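PDB 5G0A: transaminase from Bacillus megaterium, which catalyses S-selective, pyridoxal-5'-phosphate-dependent transfer of amino groups as an omega-transaminase of the class-III aminotransferase family. Local coordinates for the interface of chains A and B and the interface of chains A and C. Coordinates in Å, arbitrary orientation; residue numbers count along the deposited sequence, not the author numbering. Chains: chain A/B/C, Transaminase.

Contact 1: the interface of chains A and B. Residues chain A 98-99, 102, 113-115; chain B 19-20.
B:Tyr20, the last residue of helix 10-20, lays its ring against A:Ile102 and A:Lys99 of helix 92-105. The ring and A:Ile102 meet at a slant, and both branches of the isoleucine take part. CD1 of A:Ile102 lies 3.7 Å from CD1 of B:Tyr20. The CG2 methyl of A:Ile102 lies on the same face, further out along the CD1-CE1 edge, 3.7 Å from CE1 of B:Tyr20. On this face too, at the CD2 edge, lie CA and CB of A:Lys99. At the root of the tyrosine, its CB meets the methyl CB of A:Ala98 at 3.8 Å. CG of B:Tyr20 is anti to its carbonyl carbon (chi1 -65°), which turns the ring toward helix 92-105 while its backbone carbonyl faces strand 112-118. There A:Val115 N donates to B:Tyr20 O over 2.8 Å, nearly straight at 175°. The aliphatic chain of A:Lys114 passes the helix end, with CG 3.4 Å from B:Lys19 O. CG of B:Lys19 lies over the opposite face of the ring, near its rim. B:Lys19 NZ donates to the phenol oxygen B:Tyr20 OH. The site docks the end of the N-terminal helix between a helix and a strand, and probably helps hold the two-fold pair together.

Contact 2: the interface of chains A and B. Residues chain A 118, 123, 126-127, 130; chain B 151-153.
This is a two-fold interface between copies of one protein, where the B:Trp151 indole and the start of helix 153-157 pack on helix 121-136; it helps join chains A and B, probably as the catalytic dimer of the class-III fold. The six-membered end of the indole leads. Its CH2 lies 3.3 Å from the hydroxyl oxygen A:Thr127 OG1, and A:Glu123 O sits at the ring edge, in its plane. A:Thr127 OG1 also donates to A:Glu123 O, which fixes the hydroxyl beside the ring. A:Glu123 crosses the indole at about a right angle, with CD 3.6 Å from CZ2 of B:Trp151. Its carboxylate OE2 and B:Trp151 NE1 share water 1. A second water links A:Asn130 ND2 to B:Trp151 O. The chain of A:Glu126 bends at CG (chi2 -85°), bringing its carboxylate across the CB of B:Thr152. B:Gly153 N donates to A:Glu126 OE1 over 2.7 Å, from above the carboxylate plane. The N-terminal end of helix 153-157 may also favour this carboxylate. With an alanine in place of A:Glu126, B:Gly153 N would probably lose this acceptor and a gap would open beside B:Thr152. The site probably helps position the segment following cofactor-pocket residues B:Tyr148, B:His149 and B:Gly150.

Contact 3: the interface of chains A and C. Residues chain A 179, 184-185; chain C 226-227, 229-230.
The backbone of A:Tyr185 is almost fully extended (phi -168°, psi 168°), while C:Gly227, with positive phi, turns the chain from helix 214-226 into the 3-10 helix 228-230. The amide of A:Gln179 reaches out on a chain extended beyond CG. Its NE2 donates to the carboxylate oxygen C:Glu229 OE2 over 2.8 Å. The same A:Gln179 NE2 donates to C:Tyr226 O over 3.0 Å. Both acceptors lie close to the amide plane, but the carboxylate is met from above its own plane. These two bonds would fix the turn of the amide. C:Gln230 crosses A:Gln179 at about a right angle, with the amide planes 60° apart. It uses both ends of its amide on A:Ser184. The hydroxyl A:Ser184 OG donates to C:Gln230 OE1 over 2.8 Å, in the carbonyl plane and on a lone pair. C:Gln230 NE2 donates to the backbone A:Ser184 O over 2.9 Å, from above that carbonyl's plane. The same NE2 also donates to C:Tyr226 O, which thereby accepts from both glutamines. The ring of A:Tyr185 meets C:Gln230 OE1 at its edge. CB of A:Tyr185 touches the C:Tyr226 ring at CE2. This polar patch ties chain A to chain C in the deposited tetramer, and may help hold together two dimers.

Contact 1: the interface of chains A and B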
# COMPACT_ATOMS: atom_id res chain seq x y z
N ALA A 98 -21.62 3.12 -29.56
CA ALA A 98 -21.05 4.36 -29.03
C ALA A 98 -21.80 5.58 -29.53
O ALA A 98 -22.10 6.51 -28.77
CB ALA A 98 -19.56 4.43 -29.35
N LYS A 99 -22.14 5.57 -30.82
CA LYS A 99 -22.92 6.68 -31.41
C LYS A 99 -24.31 6.81 -30.78
O LYS A 99 -24.78 7.91 -30.53
CB LYS A 99 -23.02 6.52 -32.94
CG LYS A 99 -23.99 7.51 -33.64
CD LYS A 99 -25.37 6.88 -33.80
CE LYS A 99 -26.36 7.73 -34.60
NZ LYS A 99 -27.67 7.02 -34.72
N ILE A 102 -23.78 8.51 -27.33
CA ILE A 102 -23.32 9.89 -27.35
C ILE A 102 -24.25 10.81 -28.15
O ILE A 102 -24.59 11.91 -27.69
CB ILE A 102 -21.85 9.97 -27.83
CG1 ILE A 102 -20.93 9.28 -26.80
CG2 ILE A 102 -21.42 11.42 -28.08
CD1 ILE A 102 -19.54 8.93 -27.32
N GLY A 113 -17.69 12.63 -24.50
CA GLY A 113 -16.61 12.59 -25.47
C GLY A 113 -16.46 11.25 -26.19
O GLY A 113 -16.71 11.14 -27.39
N LYS A 114 -15.98 10.25 -25.46
CA LYS A 114 -15.69 8.95 -26.05
C LYS A 114 -16.02 7.83 -25.08
O LYS A 114 -15.97 8.04 -23.86
CB LYS A 114 -14.20 8.82 -26.46
CG LYS A 114 -13.82 9.54 -27.76
CD LYS A 114 -12.41 9.17 -28.16
CE LYS A 114 -12.14 9.46 -29.65
NZ LYS A 114 -10.89 8.78 -30.06
N VAL A 115 -16.33 6.66 -25.65
CA VAL A 115 -16.64 5.40 -24.92
C VAL A 115 -15.55 4.34 -25.11
O VAL A 115 -14.95 4.22 -26.19
CB VAL A 115 -17.99 4.80 -25.36
CG1 VAL A 115 -18.33 3.53 -24.57
CG2 VAL A 115 -19.10 5.81 -25.16
N LYS B 19 -14.40 8.93 -33.96
CA LYS B 19 -14.87 10.03 -33.14
C LYS B 19 -15.31 9.61 -31.74
O LYS B 19 -15.20 10.40 -30.80
CB LYS B 19 -16.03 10.76 -33.84
CG LYS B 19 -16.57 11.98 -33.10
CD LYS B 19 -17.66 12.68 -33.92
CE LYS B 19 -18.17 13.93 -33.21
NZ LYS B 19 -19.40 14.50 -33.84
N TYR B 20 -15.80 8.39 -31.60
CA TYR B 20 -16.59 8.04 -30.38
C TYR B 20 -15.99 6.94 -29.52
O TYR B 20 -16.47 6.72 -28.41
CB TYR B 20 -18.02 7.67 -30.75
CG TYR B 20 -18.83 8.81 -31.33
CD1 TYR B 20 -18.76 10.09 -30.77
CD2 TYR B 20 -19.68 8.60 -32.42
CE1 TYR B 20 -19.51 11.14 -31.29
CE2 TYR B 20 -20.43 9.66 -32.96
CZ TYR B 20 -20.33 10.91 -32.38
OH TYR B 20 -21.06 11.98 -32.87

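Contact 2: the interface of chains A and B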
# COMPACT_ATOMS: atom_id res chain seq x y z
N VAL A 118 -16.20 -2.57 -22.35
CA VAL A 118 -15.60 -3.73 -21.68
C VAL A 118 -16.73 -4.74 -21.44
O VAL A 118 -17.78 -4.64 -22.05
CB VAL A 118 -14.89 -3.31 -20.36
CG1 VAL A 118 -13.64 -2.48 -20.68
CG2 VAL A 118 -15.86 -2.52 -19.47
N GLU A 123 -15.41 -4.06 -14.57
CA GLU A 123 -14.39 -3.69 -15.53
C GLU A 123 -14.55 -2.22 -15.95
O GLU A 123 -13.55 -1.53 -16.18
CB GLU A 123 -14.39 -4.62 -16.76
CG GLU A 123 -13.78 -6.00 -16.47
CD GLU A 123 -13.49 -6.81 -17.72
OE1 GLU A 123 -14.06 -6.50 -18.81
OE2 GLU A 123 -12.71 -7.78 -17.63
N GLU A 126 -13.06 -0.14 -13.14
CA GLU A 126 -11.60 -0.27 -13.24
C GLU A 126 -11.06 0.71 -14.26
O GLU A 126 -10.10 1.43 -14.00
CB GLU A 126 -11.19 -1.68 -13.65
CG GLU A 126 -11.52 -2.78 -12.64
CD GLU A 126 -10.50 -3.01 -11.52
OE1 GLU A 126 -9.38 -2.45 -11.55
OE2 GLU A 126 -10.83 -3.80 -10.61
N THR A 127 -11.69 0.72 -15.43
CA THR A 127 -11.23 1.56 -16.52
C THR A 127 -11.37 3.04 -16.15
O THR A 127 -10.45 3.83 -16.40
CB THR A 127 -12.04 1.23 -17.79
OG1 THR A 127 -11.96 -0.18 -18.02
CG2 THR A 127 -11.45 1.97 -18.97
N ASN A 130 -8.68 4.13 -13.71
CA ASN A 130 -7.42 4.25 -14.43
C ASN A 130 -7.37 5.57 -15.23
O ASN A 130 -6.36 6.29 -15.19
CB ASN A 130 -7.25 3.07 -15.39
CG ASN A 130 -6.98 1.74 -14.66
OD1 ASN A 130 -6.73 1.74 -13.46
ND2 ASN A 130 -7.02 0.62 -15.38
N TRP B 151 -5.52 -7.24 -16.72
CA TRP B 151 -5.38 -5.78 -16.69
C TRP B 151 -6.13 -5.07 -15.55
O TRP B 151 -5.86 -3.89 -15.30
CB TRP B 151 -5.82 -5.17 -18.03
CG TRP B 151 -7.29 -5.35 -18.26
CD1 TRP B 151 -7.90 -6.43 -18.83
CD2 TRP B 151 -8.35 -4.45 -17.87
NE1 TRP B 151 -9.27 -6.26 -18.82
CE2 TRP B 151 -9.57 -5.06 -18.25
CE3 TRP B 151 -8.37 -3.19 -17.25
CZ2 TRP B 151 -10.82 -4.43 -18.03
CZ3 TRP B 151 -9.62 -2.58 -17.00
CH2 TRP B 151 -10.83 -3.21 -17.41
N THR B 152 -7.10 -5.75 -14.94
CA THR B 152 -7.88 -5.18 -13.85
C THR B 152 -6.96 -5.06 -12.62
O THR B 152 -5.86 -5.66 -12.59
CB THR B 152 -9.14 -6.04 -13.54
OG1 THR B 152 -8.74 -7.41 -13.45
CG2 THR B 152 -10.20 -5.94 -14.67
N GLY B 153 -7.35 -4.24 -11.64
CA GLY B 153 -6.45 -3.83 -10.55
C GLY B 153 -5.69 -4.95 -9.87
O GLY B 153 -4.47 -4.84 -9.71
O HOH W 1 -11.03 -8.34 -19.59
O HOH W 2 -6.83 -1.74 -13.89

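Contact 3: the interface of chains A and C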
# COMPACT_ATOMS: atom_id res chain seq x y z
N GLN A 179 -11.55 -11.27 6.07
CA GLN A 179 -11.42 -10.42 4.87
C GLN A 179 -10.25 -10.92 4.03
O GLN A 179 -9.40 -11.69 4.53
CB GLN A 179 -11.22 -8.96 5.27
CG GLN A 179 -12.35 -8.42 6.14
CD GLN A 179 -12.22 -6.94 6.43
OE1 GLN A 179 -11.90 -6.15 5.54
NE2 GLN A 179 -12.49 -6.55 7.67
N SER A 184 -7.87 -5.76 2.04
CA SER A 184 -8.96 -5.42 2.98
C SER A 184 -9.06 -3.94 3.33
O SER A 184 -9.91 -3.53 4.15
CB SER A 184 -8.86 -6.27 4.25
OG SER A 184 -7.63 -6.02 4.91
N TYR A 185 -8.20 -3.13 2.71
CA TYR A 185 -8.23 -1.66 2.80
C TYR A 185 -7.28 -1.20 1.72
O TYR A 185 -6.55 -2.03 1.17
CB TYR A 185 -7.79 -1.15 4.20
CG TYR A 185 -6.46 -1.75 4.65
CD1 TYR A 185 -5.24 -1.23 4.22
CD2 TYR A 185 -6.44 -2.89 5.48
CE1 TYR A 185 -4.04 -1.80 4.61
CE2 TYR A 185 -5.24 -3.46 5.86
CZ TYR A 185 -4.05 -2.91 5.42
OH TYR A 185 -2.89 -3.50 5.81
N TYR C 226 -15.01 -0.91 8.26
CA TYR C 226 -13.76 -1.54 7.89
C TYR C 226 -13.58 -2.86 8.62
O TYR C 226 -12.68 -3.63 8.27
CB TYR C 226 -12.57 -0.61 8.14
CG TYR C 226 -12.31 0.32 6.99
CD1 TYR C 226 -12.99 1.55 6.88
CD2 TYR C 226 -11.41 -0.03 5.97
CE1 TYR C 226 -12.76 2.39 5.79
CE2 TYR C 226 -11.17 0.80 4.90
CZ TYR C 226 -11.84 2.01 4.82
OH TYR C 226 -11.59 2.86 3.73
N GLY C 227 -14.43 -3.09 9.62
CA GLY C 227 -14.40 -4.33 10.40
C GLY C 227 -13.62 -4.16 11.69
O GLY C 227 -12.41 -4.00 11.67
N GLU C 229 -12.69 -6.26 13.68
CA GLU C 229 -11.74 -7.35 13.73
C GLU C 229 -10.42 -7.06 12.98
O GLU C 229 -9.47 -7.82 13.09
CB GLU C 229 -12.40 -8.65 13.22
CG GLU C 229 -12.53 -8.79 11.69
CD GLU C 229 -13.63 -7.96 11.05
OE1 GLU C 229 -14.45 -7.31 11.74
OE2 GLU C 229 -13.70 -7.97 9.79
N GLN C 230 -10.37 -5.97 12.22
CA GLN C 230 -9.10 -5.61 11.61
C GLN C 230 -8.54 -4.25 12.07
O GLN C 230 -7.55 -3.77 11.51
CB GLN C 230 -9.16 -5.74 10.08
CG GLN C 230 -9.83 -4.62 9.34
CD GLN C 230 -9.46 -4.62 7.85
OE1 GLN C 230 -8.49 -5.27 7.43
NE2 GLN C 230 -10.23 -3.90 7.04

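Contacts 1 and 2 belong to the same A-B interface, their C-alpha centres about 19 Å apart. Chain A supplies strand 112-118 to both: its start serves contact 1, and its last residue, A:Val118, borders contact 2. The strand leads on to helix 121-136, so the two contacts are joined through one continuous stretch of chain A. Contact 3 lies on the separate A-C interface, its C-alpha centre about 23 Å from that of contact 2 and about 39 Å from that of contact 1, and shares no residue with either. Chain A thus meets two partners at once. With two-fold symmetry at each interface, this pattern fits the deposited assembly of four subunits.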